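Pyruvate kinase (Pyrobaculum aerophilum, PDB 3QTG) catalyses the last step of glycolysis, in which phosphoenolpyruvate and ADP give pyruvate and ATP, with the help of a divalent metal ion. Local coordinates at residues 28-32 and 33-37; 50-54 and 55-59; 212-215 and 216-220. One frame throughout, in Å; residues are numbered along the deposited sequence. Where two conformers were deposited one is given.

Contact 1 (28-32 and 33-37)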
loop_
_atom_site.group_PDB
_atom_site.type_symbol
_atom_site.label_atom_id
_atom_site.label_comp_id
_atom_site.label_asym_id
_atom_site.label_seq_id
_atom_site.Cartn_x
_atom_site.Cartn_y
_atom_site.Cartn_z
ATOM N N ASP A 28 2.820 -33.295 41.360
ATOM C CA ASP A 28 2.231 -33.742 42.629
ATOM C C ASP A 28 3.241 -33.798 43.783
ATOM O O ASP A 28 2.921 -33.416 44.908
ATOM C CB ASP A 28 1.586 -35.123 42.457
ATOM C CG ASP A 28 0.332 -35.084 41.601
ATOM O OD1 ASP A 28 -0.146 -33.972 41.282
ATOM O OD2 ASP A 28 -0.180 -36.168 41.239
ATOM N N VAL A 29 4.453 -34.268 43.493
ATOM C CA VAL A 29 5.479 -34.496 44.524
ATOM C C VAL A 29 6.320 -33.258 44.852
ATOM O O VAL A 29 7.189 -33.303 45.720
ATOM C CB VAL A 29 6.409 -35.700 44.166
ATOM C CG1 VAL A 29 5.645 -37.015 44.287
ATOM C CG2 VAL A 29 7.007 -35.550 42.755
ATOM N N LEU A 30 6.065 -32.157 44.157
ATOM C CA LEU A 30 6.792 -30.915 44.408
ATOM C C LEU A 30 6.606 -30.418 45.844
ATOM O O LEU A 30 5.477 -30.284 46.329
ATOM C CB LEU A 30 6.371 -29.825 43.409
ATOM C CG LEU A 30 7.237 -29.531 42.179
ATOM C CD1 LEU A 30 8.073 -30.723 41.717
ATOM C CD2 LEU A 30 6.368 -28.992 41.053
ATOM N N ARG A 31 7.731 -30.166 46.508
ATOM C CA ARG A 31 7.776 -29.481 47.797
ATOM C C ARG A 31 6.924 -28.212 47.718
ATOM O O ARG A 31 6.947 -27.528 46.689
ATOM C CB ARG A 31 9.231 -29.113 48.099
ATOM C CG ARG A 31 9.578 -28.833 49.560
ATOM C CD ARG A 31 11.092 -28.622 49.751
ATOM N NE ARG A 31 11.892 -29.489 48.880
ATOM C CZ ARG A 31 12.650 -29.050 47.872
ATOM N NH1 ARG A 31 12.732 -27.743 47.620
ATOM N NH2 ARG A 31 13.336 -29.914 47.122
ATOM N N PRO A 32 6.178 -27.878 48.797
ATOM C CA PRO A 32 5.325 -26.674 48.774
ATOM C C PRO A 32 6.019 -25.447 48.172
ATOM O O PRO A 32 5.352 -24.544 47.629
ATOM C CB PRO A 32 5.035 -26.428 50.256
ATOM C CG PRO A 32 5.081 -27.797 50.874
ATOM C CD PRO A 32 6.090 -28.594 50.090
ATOM N N ASP A 33 7.349 -25.435 48.258
ATOM C CA ASP A 33 8.152 -24.312 47.815
ATOM C C ASP A 33 8.594 -24.441 46.360
ATOM O O ASP A 33 8.761 -23.433 45.671
ATOM C CB ASP A 33 9.364 -24.141 48.723
ATOM C CG ASP A 33 9.438 -22.752 49.320
ATOM O OD1 ASP A 33 9.379 -21.758 48.556
ATOM O OD2 ASP A 33 9.540 -22.648 50.563
ATOM N N GLU A 34 8.802 -25.679 45.910
ATOM C CA GLU A 34 9.071 -25.961 44.500
ATOM C C GLU A 34 7.838 -25.650 43.670
ATOM O O GLU A 34 7.948 -25.136 42.562
ATOM C CB GLU A 34 9.404 -27.453 44.301
ATOM C CG GLU A 34 10.760 -27.950 44.815
ATOM C CD GLU A 34 10.960 -29.459 44.589
ATOM O OE1 GLU A 34 10.271 -30.269 45.248
ATOM O OE2 GLU A 34 11.806 -29.838 43.747
ATOM N N LEU A 35 6.667 -25.954 44.235
ATOM C CA LEU A 35 5.385 -25.714 43.583
ATOM C C LEU A 35 5.161 -24.226 43.306
ATOM O O LEU A 35 4.730 -23.854 42.211
ATOM C CB LEU A 35 4.232 -26.299 44.404
ATOM C CG LEU A 35 2.836 -26.250 43.763
ATOM C CD1 LEU A 35 2.769 -27.077 42.478
ATOM C CD2 LEU A 35 1.764 -26.689 44.766
ATOM N N ILE A 36 5.470 -23.382 44.289
ATOM C CA ILE A 36 5.347 -21.931 44.128
ATOM C C ILE A 36 6.175 -21.440 42.932
ATOM O O ILE A 36 5.663 -20.723 42.068
ATOM C CB ILE A 36 5.756 -21.155 45.415
ATOM C CG1 ILE A 36 4.735 -21.391 46.537
ATOM C CG2 ILE A 36 5.911 -19.663 45.122
ATOM C CD1 ILE A 36 5.105 -20.755 47.869
ATOM N N LYS A 37 7.447 -21.834 42.892
ATOM C CA LYS A 37 8.362 -21.410 41.833
ATOM C C LYS A 37 7.942 -21.933 40.446
ATOM O O LYS A 37 8.280 -21.334 39.432
ATOM C CB LYS A 37 9.811 -21.805 42.170
ATOM C CG LYS A 37 10.447 -20.970 43.289
ATOM C CD LYS A 37 10.687 -19.503 42.871
ATOM C CE LYS A 37 11.320 -18.644 44.003
ATOM N NZ LYS A 37 10.319 -18.084 44.962
#
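The N-terminal end of helix 32-39, where R31 and L30 meet E34 and L35, carries the glutamate half of a capping box and a hydrophobic staple. R31 stands just ahead of the first turn, and its backbone N donates to OE1 of E34 at 2.8 Å. OE1 is met on its anti side, 18° out of the carboxylate plane. Because CG of E34 lies anti to its carbonyl carbon (chi1 -72°) and the chain runs on extended, the carboxylate folds back over the preceding loop. Two conformers of E34 were modelled, so this bond, the R31 stack and the salt bridge hold for one of them and are uncertain. In that conformer the R31 guanidinium, brought round by a bend at chi3, stacks on the carboxylate with the two planes 9° apart. E34 CD lies 3.4 Å above the guanidinium plane, over the outer part of the group. The salt bridge from R31 NH2 to E34 OE1 is long, 3.6 Å; the oxygen lies far out of the guanidinium plane, leaving charge attraction rather than a directed bond. The carbonyl O of R31 accepts a nearly straight bond from L35 N at 2.9 Å and a weak one from E34 N. CB of L30 meets CB of L35 at 4.2 Å, which is the staple, while CG of L30 rests on CB of E34 at 3.7 Å. The corner follows strand 18-22 and helix 25-28 in the barrel domain and lies beside helix 54-71: D28 pairs with R60 and touches F59 there, and I36 packs on K71.

Contact 2 (50-54 and 55-59)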
loop_
_atom_site.group_PDB
_atom_site.type_symbol
_atom_site.label_atom_id
_atom_site.label_comp_id
_atom_site.label_asym_id
_atom_site.label_seq_id
_atom_site.Cartn_x
_atom_site.Cartn_y
_atom_site.Cartn_z
ATOM N N ALA A 50 -7.618 -38.314 30.714
ATOM C CA ALA A 50 -7.146 -39.667 30.402
ATOM C C ALA A 50 -6.413 -40.294 31.603
ATOM O O ALA A 50 -6.691 -41.431 31.979
ATOM C CB ALA A 50 -6.223 -39.632 29.187
ATOM N N HIS A 51 -5.488 -39.546 32.203
ATOM C CA HIS A 51 -4.641 -40.062 33.279
ATOM C C HIS A 51 -5.043 -39.562 34.656
ATOM O O HIS A 51 -4.388 -39.891 35.649
ATOM C CB HIS A 51 -3.172 -39.687 33.055
ATOM C CG HIS A 51 -2.671 -39.975 31.675
ATOM N ND1 HIS A 51 -1.897 -39.079 30.970
ATOM C CD2 HIS A 51 -2.823 -41.058 30.875
ATOM C CE1 HIS A 51 -1.594 -39.598 29.792
ATOM N NE2 HIS A 51 -2.147 -40.796 29.708
ATOM N N ALA A 52 -6.102 -38.762 34.722
ATOM C CA ALA A 52 -6.466 -38.113 35.977
ATOM C C ALA A 52 -7.693 -38.724 36.619
ATOM O O ALA A 52 -8.755 -38.829 35.996
ATOM C CB ALA A 52 -6.647 -36.614 35.791
ATOM N N SER A 53 -7.510 -39.131 37.871
ATOM C CA SER A 53 -8.579 -39.564 38.755
ATOM C C SER A 53 -9.325 -38.322 39.259
ATOM O O SER A 53 -8.695 -37.289 39.497
ATOM C CB SER A 53 -7.959 -40.309 39.935
ATOM O OG SER A 53 -8.929 -40.642 40.906
ATOM N N PRO A 54 -10.665 -38.411 39.420
ATOM C CA PRO A 54 -11.469 -37.287 39.919
ATOM C C PRO A 54 -10.928 -36.626 41.191
ATOM O O PRO A 54 -11.117 -35.426 41.374
ATOM C CB PRO A 54 -12.825 -37.936 40.204
ATOM C CG PRO A 54 -12.908 -39.043 39.230
ATOM C CD PRO A 54 -11.509 -39.587 39.123
ATOM N N ASN A 55 -10.269 -37.389 42.061
ATOM C CA ASN A 55 -9.667 -36.806 43.270
ATOM C C ASN A 55 -8.231 -36.311 43.078
ATOM O O ASN A 55 -7.711 -35.536 43.897
ATOM C CB ASN A 55 -9.804 -37.740 44.480
ATOM C CG ASN A 55 -11.062 -37.454 45.287
ATOM O OD1 ASN A 55 -11.061 -36.600 46.181
ATOM N ND2 ASN A 55 -12.147 -38.159 44.968
ATOM N N GLU A 56 -7.600 -36.759 41.995
ATOM C CA GLU A 56 -6.377 -36.118 41.495
ATOM C C GLU A 56 -6.703 -34.752 40.867
ATOM O O GLU A 56 -6.018 -33.765 41.123
ATOM C CB GLU A 56 -5.683 -37.010 40.476
ATOM C CG GLU A 56 -5.013 -38.230 41.073
ATOM C CD GLU A 56 -4.342 -39.083 40.022
ATOM O OE1 GLU A 56 -4.753 -39.022 38.837
ATOM O OE2 GLU A 56 -3.398 -39.816 40.378
ATOM N N VAL A 57 -7.757 -34.715 40.053
ATOM C CA VAL A 57 -8.259 -33.477 39.464
ATOM C C VAL A 57 -8.620 -32.478 40.557
ATOM O O VAL A 57 -8.167 -31.335 40.526
ATOM C CB VAL A 57 -9.495 -33.724 38.571
ATOM C CG1 VAL A 57 -9.996 -32.431 37.987
ATOM C CG2 VAL A 57 -9.168 -34.695 37.461
ATOM N N LYS A 58 -9.417 -32.932 41.527
ATOM C CA LYS A 58 -9.884 -32.109 42.642
ATOM C C LYS A 58 -8.738 -31.478 43.438
ATOM O O LYS A 58 -8.756 -30.272 43.688
ATOM C CB LYS A 58 -10.807 -32.934 43.566
ATOM C CG LYS A 58 -11.563 -32.129 44.605
ATOM C CD LYS A 58 -12.677 -32.969 45.282
ATOM C CE LYS A 58 -13.322 -32.217 46.437
ATOM N NZ LYS A 58 -13.943 -30.923 46.013
ATOM N N PHE A 59 -7.763 -32.304 43.828
ATOM C CA PHE A 59 -6.591 -31.892 44.620
ATOM C C PHE A 59 -5.622 -30.974 43.860
ATOM O O PHE A 59 -5.016 -30.081 44.459
ATOM C CB PHE A 59 -5.870 -33.141 45.182
ATOM C CG PHE A 59 -4.352 -33.089 45.098
ATOM C CD1 PHE A 59 -3.676 -33.703 44.038
ATOM C CD2 PHE A 59 -3.598 -32.456 46.090
ATOM C CE1 PHE A 59 -2.279 -33.669 43.952
ATOM C CE2 PHE A 59 -2.191 -32.410 46.011
ATOM C CZ PHE A 59 -1.534 -33.018 44.935
#
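E56 reaches back to S53 because its CG stands anti to the carbonyl carbon (chi1 -72°) and its CG-CD bond continues the extended line (chi2 180°). CG2 of V57, anti to its carbonyl carbon and beside the backbone N, faces A52. S53 is the N-cap of helix 54-71, and its backbone N donates to OE1 of E56 at 2.9 Å in an almost linear bond, met from above the carboxylate plane. This is the glutamate part of a capping box; the reciprocal half, from E56 N to OG of S53, is not made, the two atoms being 4.2 Å apart. CB of S53 lies alongside the glutamate, 3.6 Å from OE1. One residue further out on each side, CB of A52 touches CG2 of V57 at 3.6 Å as a hydrophobic staple, and both side chains also pack on I47 of barrel strand 44-48. The first helical turns close as V57 N bonds to S53 O at 2.8 Å and K58 N to P54 O at 3.0 Å. A50 and H51, just upstream, probably belong to the ATP site, and A50 N bonds to OD1 of N48, a probable potassium ligand. The acceptor O of H51 comes within 3.3 Å of E56 OE1, an unfavourable pairing of two acceptors. The S53 N-H and the positive end of the helix dipole probably offset it and favour a charged carboxylate.

Contact 3 (212-215 and 216-220)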
loop_
_atom_site.group_PDB
_atom_site.type_symbol
_atom_site.label_atom_id
_atom_site.label_comp_id
_atom_site.label_asym_id
_atom_site.label_seq_id
_atom_site.Cartn_x
_atom_site.Cartn_y
_atom_site.Cartn_z
ATOM N N ASP A 212 -20.591 -28.732 19.025
ATOM C CA ASP A 212 -21.903 -28.366 19.576
ATOM C C ASP A 212 -22.441 -29.371 20.601
ATOM O O ASP A 212 -23.099 -28.981 21.570
ATOM C CB ASP A 212 -22.938 -28.217 18.448
ATOM C CG ASP A 212 -22.666 -27.028 17.528
ATOM O OD1 ASP A 212 -21.679 -26.272 17.735
ATOM O OD2 ASP A 212 -23.458 -26.851 16.570
ATOM N N SER A 213 -22.168 -30.655 20.378
ATOM C CA SER A 213 -22.606 -31.721 21.285
ATOM C C SER A 213 -21.925 -31.612 22.625
ATOM O O SER A 213 -22.544 -31.828 23.657
ATOM C CB SER A 213 -22.314 -33.088 20.686
ATOM O OG SER A 213 -23.098 -33.262 19.523
ATOM N N VAL A 214 -20.638 -31.282 22.610
ATOM C CA VAL A 214 -19.919 -31.060 23.858
ATOM C C VAL A 214 -20.432 -29.763 24.505
ATOM O O VAL A 214 -20.584 -29.693 25.722
ATOM C CB VAL A 214 -18.381 -31.078 23.656
ATOM C CG1 VAL A 214 -17.642 -30.713 24.948
ATOM C CG2 VAL A 214 -17.941 -32.458 23.183
ATOM N N ARG A 215 -20.743 -28.761 23.684
ATOM C CA ARG A 215 -21.274 -27.505 24.212
ATOM C C ARG A 215 -22.598 -27.691 24.951
ATOM O O ARG A 215 -22.763 -27.167 26.057
ATOM C CB ARG A 215 -21.384 -26.429 23.129
ATOM C CG ARG A 215 -20.117 -25.623 22.951
ATOM C CD ARG A 215 -20.409 -24.195 22.470
ATOM N NE ARG A 215 -19.172 -23.484 22.111
ATOM C CZ ARG A 215 -18.692 -23.436 20.875
ATOM N NH1 ARG A 215 -19.352 -24.038 19.886
ATOM N NH2 ARG A 215 -17.566 -22.786 20.617
ATOM N N SER A 216 -23.514 -28.461 24.357
ATOM C CA SER A 216 -24.824 -28.772 24.967
ATOM C C SER A 216 -24.677 -29.600 26.230
ATOM O O SER A 216 -25.362 -29.349 27.213
ATOM C CB SER A 216 -25.734 -29.536 24.002
ATOM O OG SER A 216 -25.636 -29.041 22.688
ATOM N N LEU A 217 -23.802 -30.602 26.193
ATOM C CA LEU A 217 -23.494 -31.375 27.385
ATOM C C LEU A 217 -22.939 -30.512 28.531
ATOM O O LEU A 217 -23.369 -30.670 29.682
ATOM C CB LEU A 217 -22.539 -32.529 27.063
ATOM C CG LEU A 217 -22.124 -33.346 28.295
ATOM C CD1 LEU A 217 -23.331 -34.086 28.897
ATOM C CD2 LEU A 217 -20.968 -34.307 27.975
ATOM N N LEU A 218 -21.992 -29.619 28.219
ATOM C CA LEU A 218 -21.370 -28.750 29.226
ATOM C C LEU A 218 -22.395 -27.815 29.846
ATOM O O LEU A 218 -22.387 -27.588 31.057
ATOM C CB LEU A 218 -20.196 -27.949 28.637
ATOM C CG LEU A 218 -18.915 -28.722 28.262
ATOM C CD1 LEU A 218 -17.933 -27.868 27.440
ATOM C CD2 LEU A 218 -18.229 -29.294 29.501
ATOM N N THR A 219 -23.283 -27.295 29.004
ATOM C CA THR A 219 -24.416 -26.483 29.431
ATOM C C THR A 219 -25.394 -27.287 30.307
ATOM O O THR A 219 -25.766 -26.836 31.398
ATOM C CB THR A 219 -25.129 -25.875 28.215
ATOM O OG1 THR A 219 -24.188 -25.083 27.480
ATOM C CG2 THR A 219 -26.309 -24.980 28.644
ATOM N N GLU A 220 -25.787 -28.474 29.843
ATOM C CA GLU A 220 -26.650 -29.372 30.627
ATOM C C GLU A 220 -26.103 -29.594 32.046
ATOM O O GLU A 220 -26.866 -29.674 33.014
ATOM C CB GLU A 220 -26.812 -30.724 29.916
ATOM C CG GLU A 220 -27.754 -31.712 30.631
ATOM C CD GLU A 220 -27.351 -33.185 30.452
ATOM O OE1 GLU A 220 -26.737 -33.532 29.416
ATOM O OE2 GLU A 220 -27.661 -34.004 31.352
#
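The carbonyl O of D212 is gripped twice by S216, through the backbone N at 2.9 Å and through OG at 2.8 Å. Both donors come from one residue yet arrive from opposite faces of the carbonyl plane, the hydroxyl tilted 34° from it. This is the side-chain-to-backbone bond of serine within a helix, here helix 208-220 of the beta-alpha-beta unit that joins barrel strands 199-202 and 226-231. OG can fold back onto the previous turn since it sits anti to its own carbonyl carbon, beside the backbone N (chi1 -40°). T219, three residues on, repeats the pattern on the O of R215, with N at 3.0 Å and OG1 at 2.9 Å, again from the two faces of that plane. Each hydroxyl thus finds its acceptor without breaking the main-chain ladder, in which L217 N and L218 N bond to the oxygens of S213 and V214. R215, its chain extended from CG to NE, meets D248 in a salt bridge; D212 OD1 lies in plane at the edge of the guanidinium, a long pairing with NH1. The apolar flank is turned to the barrel, where V214 packs on I202 and L218 on V200 and V227. V214 and L218 run alongside each other in the same direction, with CG1 of V214 at 3.8 Å from CD1 of L218.

The three contacts follow one another along the chain within the barrel domain. Contact 1 opens helix 32-39, which leads from barrel strand 18-22 to strand 44-48; contact 2 opens helix 54-71, between strands 44-48 and 76-80; contact 3 lies inside helix 208-220, between strands 199-202 and 226-231. Contacts 1 and 2 have centres 18 Å apart and touch where D28 meets the ring of F59, so the end of helix 25-28 rests on the second turn of helix 54-71. Contact 3 is about 21 Å from contact 2 and 35 Å from contact 1, centre to centre, and touches neither. All three lie on helices around the barrel; contact 2 alone includes probable ATP-site residues.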